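Local coordinates for protein protoporphyrinogen oxidase (Exiguobacterium sibiricum, PDB 3LOV) that probably oxidises coproporphyrinogen III to coproporphyrin III with molecular oxygen in heme b biosynthesis, using a bound FAD cofactor, at residues D147-Y153 / I179-F185; S140-P144 / R155-G159; E164-L170 / V331-R335. All coordinates share one frame. Residue numbers count along the deposited sequence, not the author numbering.

How the interactions relate
Along the chain the segments run 140-144, 147-153, 155-159, 164-170, 179-185 and 331-335, so interaction 1 interleaves with both others, while interaction 2 closes before interaction 3 opens. Interactions 1 and 2, with centres 12 Å apart, pin the start and the end of helix 150-158. Interaction 3, centred 16 Å from interaction 1 and 20 Å from interaction 2, sets the following helix 160-172 against strand 329-332 of the mixed sheet. Direct polar links join them: Arg-155 reaches Asp-180 and Glu-164, and Glu-168 OE2 lies 2.9 Å from Ile-179 N. The helical region is thereby tied together internally by interactions 1 and 2 and fastened to the sheet by interaction 3.

Interaction 1 (D147-Y153 / I179-F185); sequences DIPLGEY and IDQMSTF
This is a backbone-rich contact in which the loop after helix 160-172 wraps the N-terminus of helix 150-158. Residues 147-149 are extended, Pro-149 is the N-cap, and 150-153 are helical. Pro-149 and Ser-183 form a single beta bridge, CA to CA 4.7 Å. Leu-150 N donates to Met-182 O (3.0 Å) and Gly-151 N to Ile-179 O (3.2 Å). Thr-184 N and OG1 reach Ile-148 O at 3.1 and 2.7 Å. Asp-147, chi1 t, accepts at OD1 from Phe-185 N (3.0 Å) and at OD2 from Ser-183 OG (a very short 2.4 Å); its CA lies over the Phe-185 ring, 3.9 Å from the centroid. Leu-150 CD2 packs on Ile-179 CG1 (4.0 Å) and selenomethionine Met-182 SE (4.2 Å). Gly-151 CA sits 3.2 Å from Asp-180 OD1, which pairs with Arg-155; a CB would clash there. The arrangement is characteristic of a helix N-terminus whose first two amides, those of Leu-150 and Gly-151, are taken up by carbonyls of a neighbouring loop.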
loop_
_atom_site.group_PDB
_atom_site.type_symbol
_atom_site.label_atom_id
_atom_site.label_comp_id
_atom_site.label_asym_id
_atom_site.label_seq_id
_atom_site.Cartn_x
_atom_site.Cartn_y
_atom_site.Cartn_z
ATOM N N ASP A 147 -5.501 -19.745 10.173
ATOM C CA ASP A 147 -5.676 -18.303 10.056
ATOM C C ASP A 147 -7.113 -17.873 10.333
ATOM O O ASP A 147 -8.037 -18.552 9.935
ATOM C CB ASP A 147 -5.242 -17.836 8.668
ATOM C CG ASP A 147 -4.956 -16.344 8.630
ATOM O OD1 ASP A 147 -4.874 -15.723 9.709
ATOM O OD2 ASP A 147 -4.801 -15.779 7.531
ATOM N N ILE A 148 -7.316 -16.762 11.050
ATOM C CA ILE A 148 -8.656 -16.200 11.221
ATOM C C ILE A 148 -8.491 -14.708 11.018
ATOM O O ILE A 148 -7.355 -14.211 11.064
ATOM C CB ILE A 148 -9.267 -16.442 12.624
ATOM C CG1 ILE A 148 -8.274 -16.016 13.724
ATOM C CG2 ILE A 148 -9.764 -17.915 12.760
ATOM C CD1 ILE A 148 -8.868 -16.037 15.190
ATOM N N PRO A 149 -9.599 -13.982 10.788
ATOM C CA PRO A 149 -9.484 -12.523 10.652
ATOM C C PRO A 149 -8.952 -11.861 11.934
ATOM O O PRO A 149 -9.238 -12.346 13.040
ATOM C CB PRO A 149 -10.932 -12.070 10.395
ATOM C CG PRO A 149 -11.674 -13.302 9.968
ATOM C CD PRO A 149 -10.969 -14.476 10.545
ATOM N N LEU A 150 -8.248 -10.741 11.770
ATOM C CA LEU A 150 -7.589 -10.020 12.856
ATOM C C LEU A 150 -8.582 -9.633 13.944
ATOM O O LEU A 150 -8.271 -9.693 15.145
ATOM C CB LEU A 150 -6.860 -8.778 12.312
ATOM C CG LEU A 150 -5.811 -8.043 13.171
ATOM C CD1 LEU A 150 -4.811 -9.006 13.806
ATOM C CD2 LEU A 150 -5.093 -6.984 12.351
ATOM N N GLY A 151 -9.754 -9.206 13.493
ATOM C CA GLY A 151 -10.814 -8.743 14.358
ATOM C C GLY A 151 -11.419 -9.874 15.166
ATOM O O GLY A 151 -11.836 -9.680 16.305
ATOM N N GLU A 152 -11.510 -11.040 14.558
ATOM C CA GLU A 152 -11.915 -12.218 15.283
ATOM C C GLU A 152 -10.835 -12.624 16.303
ATOM O O GLU A 152 -11.165 -13.065 17.381
ATOM C CB GLU A 152 -12.167 -13.347 14.305
ATOM C CG GLU A 152 -12.861 -14.550 14.841
ATOM C CD GLU A 152 -13.261 -15.534 13.715
ATOM O OE1 GLU A 152 -13.699 -15.078 12.648
ATOM O OE2 GLU A 152 -13.145 -16.758 13.916
ATOM N N TYR A 153 -9.556 -12.469 15.960
ATOM C CA TYR A 153 -8.490 -12.786 16.884
ATOM C C TYR A 153 -8.444 -11.788 17.999
ATOM O O TYR A 153 -8.329 -12.160 19.157
ATOM C CB TYR A 153 -7.146 -12.781 16.157
ATOM C CG TYR A 153 -5.942 -12.856 17.047
ATOM C CD1 TYR A 153 -5.674 -13.973 17.779
ATOM C CD2 TYR A 153 -5.035 -11.814 17.099
ATOM C CE1 TYR A 153 -4.529 -14.065 18.584
ATOM C CE2 TYR A 153 -3.923 -11.886 17.876
ATOM C CZ TYR A 153 -3.672 -13.014 18.625
ATOM O OH TYR A 153 -2.545 -13.057 19.400
ATOM N N ILE A 179 -10.551 -4.248 9.634
ATOM C CA ILE A 179 -9.892 -5.148 10.555
ATOM C C ILE A 179 -10.566 -6.540 10.616
ATOM O O ILE A 179 -9.874 -7.557 10.779
ATOM C CB ILE A 179 -9.750 -4.523 11.974
ATOM C CG1 ILE A 179 -8.655 -5.244 12.765
ATOM C CG2 ILE A 179 -11.058 -4.586 12.751
ATOM C CD1 ILE A 179 -8.087 -4.418 13.926
ATOM N N ASP A 180 -11.898 -6.608 10.458
ATOM C CA ASP A 180 -12.611 -7.891 10.619
ATOM C C ASP A 180 -12.522 -8.838 9.407
ATOM O O ASP A 180 -13.080 -9.943 9.440
ATOM C CB ASP A 180 -14.095 -7.665 10.997
ATOM C CG ASP A 180 -14.254 -7.133 12.420
ATOM O OD1 ASP A 180 -13.754 -7.790 13.353
ATOM O OD2 ASP A 180 -14.849 -6.040 12.606
ATOM N N GLN A 181 -11.861 -8.421 8.336
ATOM C CA GLN A 181 -11.671 -9.322 7.163
ATOM C C GLN A 181 -10.192 -9.695 6.865
ATOM O O GLN A 181 -9.907 -10.806 6.357
ATOM C CB GLN A 181 -12.300 -8.690 5.903
ATOM C CG GLN A 181 -13.770 -8.246 6.074
ATOM C CD GLN A 181 -14.380 -7.797 4.777
ATOM O OE1 GLN A 181 -13.857 -8.080 3.679
ATOM N NE2 GLN A 181 -15.504 -7.105 4.877
HETATM N N MSE A 182 -9.279 -8.786 7.221
HETATM C CA MSE A 182 -7.819 -8.962 7.040
HETATM C C MSE A 182 -7.367 -10.231 7.751
HETATM O O MSE A 182 -7.892 -10.562 8.784
HETATM C CB MSE A 182 -7.048 -7.859 7.732
HETATM C CG MSE A 182 -6.916 -6.497 7.116
HETATM SE SE MSE A 182 -6.140 -5.423 8.619
HETATM C CE MSE A 182 -7.037 -3.873 7.916
ATOM N N SER A 183 -6.368 -10.900 7.207
ATOM C CA SER A 183 -5.760 -12.083 7.823
ATOM C C SER A 183 -4.948 -11.706 9.082
ATOM O O SER A 183 -4.393 -10.622 9.182
ATOM C CB SER A 183 -4.844 -12.759 6.806
ATOM O OG SER A 183 -3.831 -13.553 7.424
ATOM N N THR A 184 -4.909 -12.595 10.052
ATOM C CA THR A 184 -4.063 -12.396 11.208
ATOM C C THR A 184 -2.644 -12.826 10.812
ATOM O O THR A 184 -1.686 -12.061 10.960
ATOM C CB THR A 184 -4.560 -13.221 12.390
ATOM O OG1 THR A 184 -5.870 -12.792 12.744
ATOM C CG2 THR A 184 -3.662 -13.061 13.586
ATOM N N PHE A 185 -2.506 -14.048 10.297
ATOM C CA PHE A 185 -1.175 -14.622 10.048
ATOM C C PHE A 185 -0.396 -13.832 8.992
ATOM O O PHE A 185 0.826 -13.728 9.078
ATOM C CB PHE A 185 -1.241 -16.095 9.635
ATOM C CG PHE A 185 -1.707 -17.031 10.702
ATOM C CD1 PHE A 185 -2.007 -16.596 11.992
ATOM C CD2 PHE A 185 -1.854 -18.380 10.410
ATOM C CE1 PHE A 185 -2.436 -17.496 12.961
ATOM C CE2 PHE A 185 -2.285 -19.259 11.368
ATOM C CZ PHE A 185 -2.576 -18.810 12.650
#

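Interaction 2 (S140-P144 / R155-G159); sequences SLRIP and RPRLG
The loop leading from helix 124-135 towards helix 150-158 runs past the last turn of that second helix, a local loop-on-helix packing at the protein surface. From Leu-141 to Pro-144 the loop backbone is extended, with psi between about 127° and 144°. The facing helix is kinked where Pro-156, with no amide hydrogen, and Arg-157 N miss their bonds to the preceding turn. It closes with Gly-159 N on Arg-155 O at 2.8 Å; Gly-159 then takes a positive phi of 84° and serves as N-cap of helix 160-172. The closest CA atoms across the contact, those of Leu-141 and Arg-157, are 7.8 Å apart, so side chains bridge the gap, burying a modest 197 Å².

The apolar part belongs to Leu-141. Its CB points toward the helix, and in the m,t rotamer CD2 comes to 4.2 Å from Pro-156 CB and 3.8 Å from Arg-157 CG, lying over one face of the Arg-157 guanidinium.

The polar part belongs to Arg-157, whose side chain stretches out (chi1 m, chi2 and chi3 t) across the gap to the loop. NE makes a salt bridge to Glu-195 on helix 189-198, and NH1 bonds back to Tyr-153 O. Arg-142 turns away, its NH1 held by Asp-139 O and by Leu-141 O at 3.1 Å, but its carbonyl faces the helix: Arg-142 O receives a weak hydrogen bond from Arg-157 NH2 at 2.9 Å.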
loop_
_atom_site.group_PDB
_atom_site.type_symbol
_atom_site.label_atom_id
_atom_site.label_comp_id
_atom_site.label_asym_id
_atom_site.label_seq_id
_atom_site.Cartn_x
_atom_site.Cartn_y
_atom_site.Cartn_z
ATOM N N SER A 140 -10.569 -19.768 28.541
ATOM C CA SER A 140 -11.206 -20.244 27.326
ATOM C C SER A 140 -10.533 -19.768 26.031
ATOM O O SER A 140 -10.766 -20.356 24.994
ATOM C CB SER A 140 -12.695 -19.849 27.335
ATOM O OG SER A 140 -12.877 -18.453 27.142
ATOM N N LEU A 141 -9.693 -18.734 26.056
ATOM C CA LEU A 141 -8.944 -18.367 24.827
ATOM C C LEU A 141 -8.094 -19.520 24.308
ATOM O O LEU A 141 -7.529 -20.284 25.102
ATOM C CB LEU A 141 -8.008 -17.191 25.077
ATOM C CG LEU A 141 -8.665 -15.854 25.412
ATOM C CD1 LEU A 141 -7.641 -14.912 25.998
ATOM C CD2 LEU A 141 -9.368 -15.279 24.173
ATOM N N ARG A 142 -7.984 -19.638 22.983
ATOM C CA ARG A 142 -7.109 -20.617 22.316
ATOM C C ARG A 142 -6.292 -19.919 21.248
ATOM O O ARG A 142 -6.834 -19.108 20.479
ATOM C CB ARG A 142 -7.930 -21.703 21.608
ATOM C CG ARG A 142 -8.776 -22.556 22.511
ATOM C CD ARG A 142 -7.927 -23.508 23.355
ATOM N NE ARG A 142 -8.786 -24.326 24.220
ATOM C CZ ARG A 142 -9.144 -24.023 25.471
ATOM N NH1 ARG A 142 -8.731 -22.912 26.078
ATOM N NH2 ARG A 142 -9.934 -24.851 26.135
ATOM N N ILE A 143 -5.000 -20.223 21.194
ATOM C CA ILE A 143 -4.129 -19.751 20.103
ATOM C C ILE A 143 -4.712 -20.276 18.759
ATOM O O ILE A 143 -4.969 -21.483 18.625
ATOM C CB ILE A 143 -2.672 -20.290 20.282
ATOM C CG1 ILE A 143 -2.008 -19.644 21.496
ATOM C CG2 ILE A 143 -1.833 -20.052 19.006
ATOM C CD1 ILE A 143 -1.260 -18.347 21.187
ATOM N N PRO A 144 -4.919 -19.390 17.768
ATOM C CA PRO A 144 -5.461 -19.927 16.501
ATOM C C PRO A 144 -4.426 -20.774 15.763
ATOM O O PRO A 144 -3.290 -20.343 15.578
ATOM C CB PRO A 144 -5.849 -18.678 15.703
ATOM C CG PRO A 144 -4.970 -17.577 16.285
ATOM C CD PRO A 144 -4.678 -17.937 17.717
ATOM N N ARG A 155 -10.752 -9.211 19.030
ATOM C CA ARG A 155 -11.896 -8.754 19.796
ATOM C C ARG A 155 -12.106 -9.542 21.108
ATOM O O ARG A 155 -12.365 -8.954 22.152
ATOM C CB ARG A 155 -13.195 -8.733 18.953
ATOM C CG ARG A 155 -13.265 -7.535 17.991
ATOM C CD ARG A 155 -14.367 -7.692 16.990
ATOM N NE ARG A 155 -14.382 -6.617 16.011
ATOM C CZ ARG A 155 -14.959 -5.431 16.169
ATOM N NH1 ARG A 155 -15.598 -5.104 17.286
ATOM N NH2 ARG A 155 -14.850 -4.547 15.203
ATOM N N PRO A 156 -12.005 -10.867 21.062
ATOM C CA PRO A 156 -12.155 -11.581 22.343
ATOM C C PRO A 156 -11.046 -11.300 23.385
ATOM O O PRO A 156 -11.266 -11.501 24.580
ATOM C CB PRO A 156 -12.152 -13.074 21.942
ATOM C CG PRO A 156 -12.238 -13.098 20.414
ATOM C CD PRO A 156 -11.863 -11.764 19.895
ATOM N N ARG A 157 -9.871 -10.865 22.930
ATOM C CA ARG A 157 -8.737 -10.619 23.801
ATOM C C ARG A 157 -8.701 -9.203 24.330
ATOM O O ARG A 157 -8.193 -8.975 25.423
ATOM C CB ARG A 157 -7.420 -10.925 23.070
ATOM C CG ARG A 157 -7.267 -12.419 22.718
ATOM C CD ARG A 157 -6.088 -12.741 21.766
ATOM N NE ARG A 157 -5.879 -14.180 21.741
ATOM C CZ ARG A 157 -6.699 -15.058 21.138
ATOM N NH1 ARG A 157 -7.757 -14.661 20.433
ATOM N NH2 ARG A 157 -6.478 -16.348 21.254
ATOM N N LEU A 158 -9.181 -8.248 23.536
ATOM C CA LEU A 158 -9.032 -6.826 23.838
ATOM C C LEU A 158 -10.360 -6.072 23.957
ATOM O O LEU A 158 -10.371 -4.913 24.392
ATOM C CB LEU A 158 -8.187 -6.115 22.761
ATOM C CG LEU A 158 -6.780 -6.605 22.542
ATOM C CD1 LEU A 158 -6.243 -6.048 21.168
ATOM C CD2 LEU A 158 -5.889 -6.257 23.768
ATOM N N GLY A 159 -11.457 -6.698 23.540
ATOM C CA GLY A 159 -12.756 -6.043 23.522
ATOM C C GLY A 159 -13.029 -5.189 22.285
ATOM O O GLY A 159 -12.108 -4.735 21.574
#

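Interaction 3 (E164-L170 / V331-R335)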
loop_
_atom_site.group_PDB
_atom_site.type_symbol
_atom_site.label_atom_id
_atom_site.label_comp_id
_atom_site.label_asym_id
_atom_site.label_seq_id
_atom_site.Cartn_x
_atom_site.Cartn_y
_atom_site.Cartn_z
ATOM N N GLU A 164 -12.246 -1.114 17.741
ATOM C CA GLU A 164 -12.936 -0.091 16.927
ATOM C C GLU A 164 -12.379 1.293 16.993
ATOM O O GLU A 164 -12.210 1.934 15.965
ATOM C CB GLU A 164 -14.429 -0.032 17.304
ATOM C CG GLU A 164 -15.079 -1.290 16.966
ATOM C CD GLU A 164 -16.465 -1.455 17.510
ATOM O OE1 GLU A 164 -17.068 -0.480 18.009
ATOM O OE2 GLU A 164 -16.939 -2.583 17.413
ATOM N N LYS A 165 -12.089 1.763 18.206
ATOM C CA LYS A 165 -11.671 3.137 18.432
ATOM C C LYS A 165 -10.191 3.367 18.197
ATOM O O LYS A 165 -9.769 4.513 17.928
ATOM C CB LYS A 165 -12.031 3.605 19.862
ATOM C CG LYS A 165 -13.538 3.652 20.119
ATOM C CD LYS A 165 -13.866 4.087 21.559
ATOM C CE LYS A 165 -15.361 4.337 21.722
ATOM N NZ LYS A 165 -15.690 5.065 22.996
ATOM N N LEU A 166 -9.370 2.331 18.348
ATOM C CA LEU A 166 -7.907 2.543 18.193
ATOM C C LEU A 166 -7.218 1.642 17.156
ATOM O O LEU A 166 -6.549 2.148 16.250
ATOM C CB LEU A 166 -7.215 2.449 19.547
ATOM C CG LEU A 166 -5.698 2.630 19.467
ATOM C CD1 LEU A 166 -5.326 3.969 18.825
ATOM C CD2 LEU A 166 -5.076 2.423 20.850
ATOM N N ILE A 167 -7.387 0.324 17.264
ATOM C CA ILE A 167 -6.565 -0.609 16.491
ATOM C C ILE A 167 -6.892 -0.542 15.003
ATOM O O ILE A 167 -6.014 -0.407 14.167
ATOM C CB ILE A 167 -6.743 -2.048 16.930
ATOM C CG1 ILE A 167 -6.547 -2.210 18.448
ATOM C CG2 ILE A 167 -5.732 -2.953 16.211
ATOM C CD1 ILE A 167 -5.210 -1.868 18.926
ATOM N N GLU A 168 -8.165 -0.625 14.669
ATOM C CA GLU A 168 -8.557 -0.547 13.272
ATOM C C GLU A 168 -8.052 0.690 12.570
ATOM O O GLU A 168 -7.411 0.566 11.532
ATOM C CB GLU A 168 -10.082 -0.719 13.078
ATOM C CG GLU A 168 -10.505 -0.593 11.628
ATOM C CD GLU A 168 -11.933 -1.107 11.419
ATOM O OE1 GLU A 168 -12.848 -0.571 12.072
ATOM O OE2 GLU A 168 -12.119 -2.057 10.656
ATOM N N PRO A 169 -8.364 1.893 13.077
ATOM C CA PRO A 169 -7.867 3.039 12.335
ATOM C C PRO A 169 -6.334 3.174 12.348
ATOM O O PRO A 169 -5.756 3.604 11.363
ATOM C CB PRO A 169 -8.536 4.224 13.029
ATOM C CG PRO A 169 -9.061 3.745 14.287
ATOM C CD PRO A 169 -9.312 2.283 14.124
ATOM N N LEU A 170 -5.693 2.779 13.447
ATOM C CA LEU A 170 -4.216 2.775 13.551
ATOM C C LEU A 170 -3.574 1.817 12.553
ATOM O O LEU A 170 -2.761 2.205 11.723
ATOM C CB LEU A 170 -3.795 2.382 14.969
ATOM C CG LEU A 170 -2.314 2.481 15.315
ATOM C CD1 LEU A 170 -1.807 3.919 15.241
ATOM C CD2 LEU A 170 -2.056 1.876 16.724
ATOM N N VAL A 331 -5.103 9.854 11.734
ATOM C CA VAL A 331 -6.046 8.928 11.084
ATOM C C VAL A 331 -7.471 9.185 11.635
ATOM O O VAL A 331 -7.622 9.637 12.779
ATOM C CB VAL A 331 -5.613 7.469 11.311
ATOM C CG1 VAL A 331 -4.308 7.173 10.577
ATOM C CG2 VAL A 331 -5.439 7.181 12.809
ATOM N N VAL A 332 -8.503 8.967 10.815
ATOM C CA VAL A 332 -9.880 9.270 11.199
ATOM C C VAL A 332 -10.713 8.005 11.435
ATOM O O VAL A 332 -10.750 7.074 10.610
ATOM C CB VAL A 332 -10.590 10.134 10.131
ATOM C CG1 VAL A 332 -12.034 10.585 10.594
ATOM C CG2 VAL A 332 -9.707 11.323 9.765
ATOM N N ASN A 333 -11.423 7.987 12.557
ATOM C CA ASN A 333 -12.382 6.921 12.804
ATOM C C ASN A 333 -13.503 7.038 11.753
ATOM O O ASN A 333 -14.029 8.126 11.507
ATOM C CB ASN A 333 -12.933 6.998 14.216
ATOM C CG ASN A 333 -13.844 5.826 14.552
ATOM O OD1 ASN A 333 -14.724 5.448 13.766
ATOM N ND2 ASN A 333 -13.637 5.241 15.723
ATOM N N ARG A 334 -13.808 5.917 11.116
ATOM C CA ARG A 334 -14.784 5.857 10.022
ATOM C C ARG A 334 -16.193 6.295 10.468
ATOM O O ARG A 334 -17.020 6.708 9.630
ATOM C CB ARG A 334 -14.852 4.426 9.507
ATOM C CG ARG A 334 -15.514 3.455 10.489
ATOM C CD ARG A 334 -15.103 1.979 10.226
ATOM N NE ARG A 334 -15.402 1.590 8.860
ATOM C CZ ARG A 334 -15.089 0.407 8.324
ATOM N NH1 ARG A 334 -14.446 -0.520 9.014
ATOM N NH2 ARG A 334 -15.419 0.152 7.072
ATOM N N ARG A 335 -16.470 6.203 11.773
ATOM C CA ARG A 335 -17.746 6.663 12.318
ATOM C C ARG A 335 -17.903 8.181 12.388
ATOM O O ARG A 335 -19.022 8.649 12.561
ATOM C CB ARG A 335 -18.002 6.060 13.717
ATOM C CG ARG A 335 -18.098 4.566 13.690
ATOM C CD ARG A 335 -17.921 3.952 15.093
ATOM N NE ARG A 335 -17.803 2.513 14.929
ATOM C CZ ARG A 335 -16.730 1.890 14.443
ATOM N NH1 ARG A 335 -15.652 2.596 14.070
ATOM N NH2 ARG A 335 -16.731 0.562 14.319
HETATM O O HOH W 1 -13.083 1.542 13.393
HETATM O O HOH W 2 -11.678 6.347 17.589
HETATM O O HOH W 3 -15.540 -0.932 12.181
#
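Nearly all the polar traffic between helix 160-172 and the end of strand 329-332 passes through two arginines, Asn-333 and three waters. Start with Asn-333: OD1 accepts from Arg-335 N (2.8 Å), which makes an Asx turn, and from Arg-335 NH1 (3.0 Å), while ND2 donates to water 2 (2.9 Å), itself bonded to Lys-165 O (2.7 Å). Arg-335 NH1 also donates to water 1 at 2.9 Å. That water gives its hydrogens to Glu-164 O (2.7 Å) and Glu-168 OE1 (2.5 Å). Water 3 links Arg-335 NH2 (2.9 Å) to the same Glu-168 OE1 (2.7 Å). Glu-168, buried, spends OE2 on Ile-179 N and on a salt bridge to Arg-334 NH1 at 3.2 Å; Arg-334 NH2 goes on to Asn-178. Glu-164 OE1 to Arg-335 NH2 is a long pair at 3.8 Å, charge-only because OE1 lies well out of the guanidinium plane; Glu-164 OE2 is paired with Arg-155 NH1. The apolar part is small: Pro-169 CB meets Val-331 CG2 at 4.3 Å. Val-331 and Val-332 stay hydrogen-bonded to strands 90-94 and 340-345, and the helix packs on the sheet face that carries Val-331, an arrangement consistent with the substrate domain of flavin amine oxidoreductases.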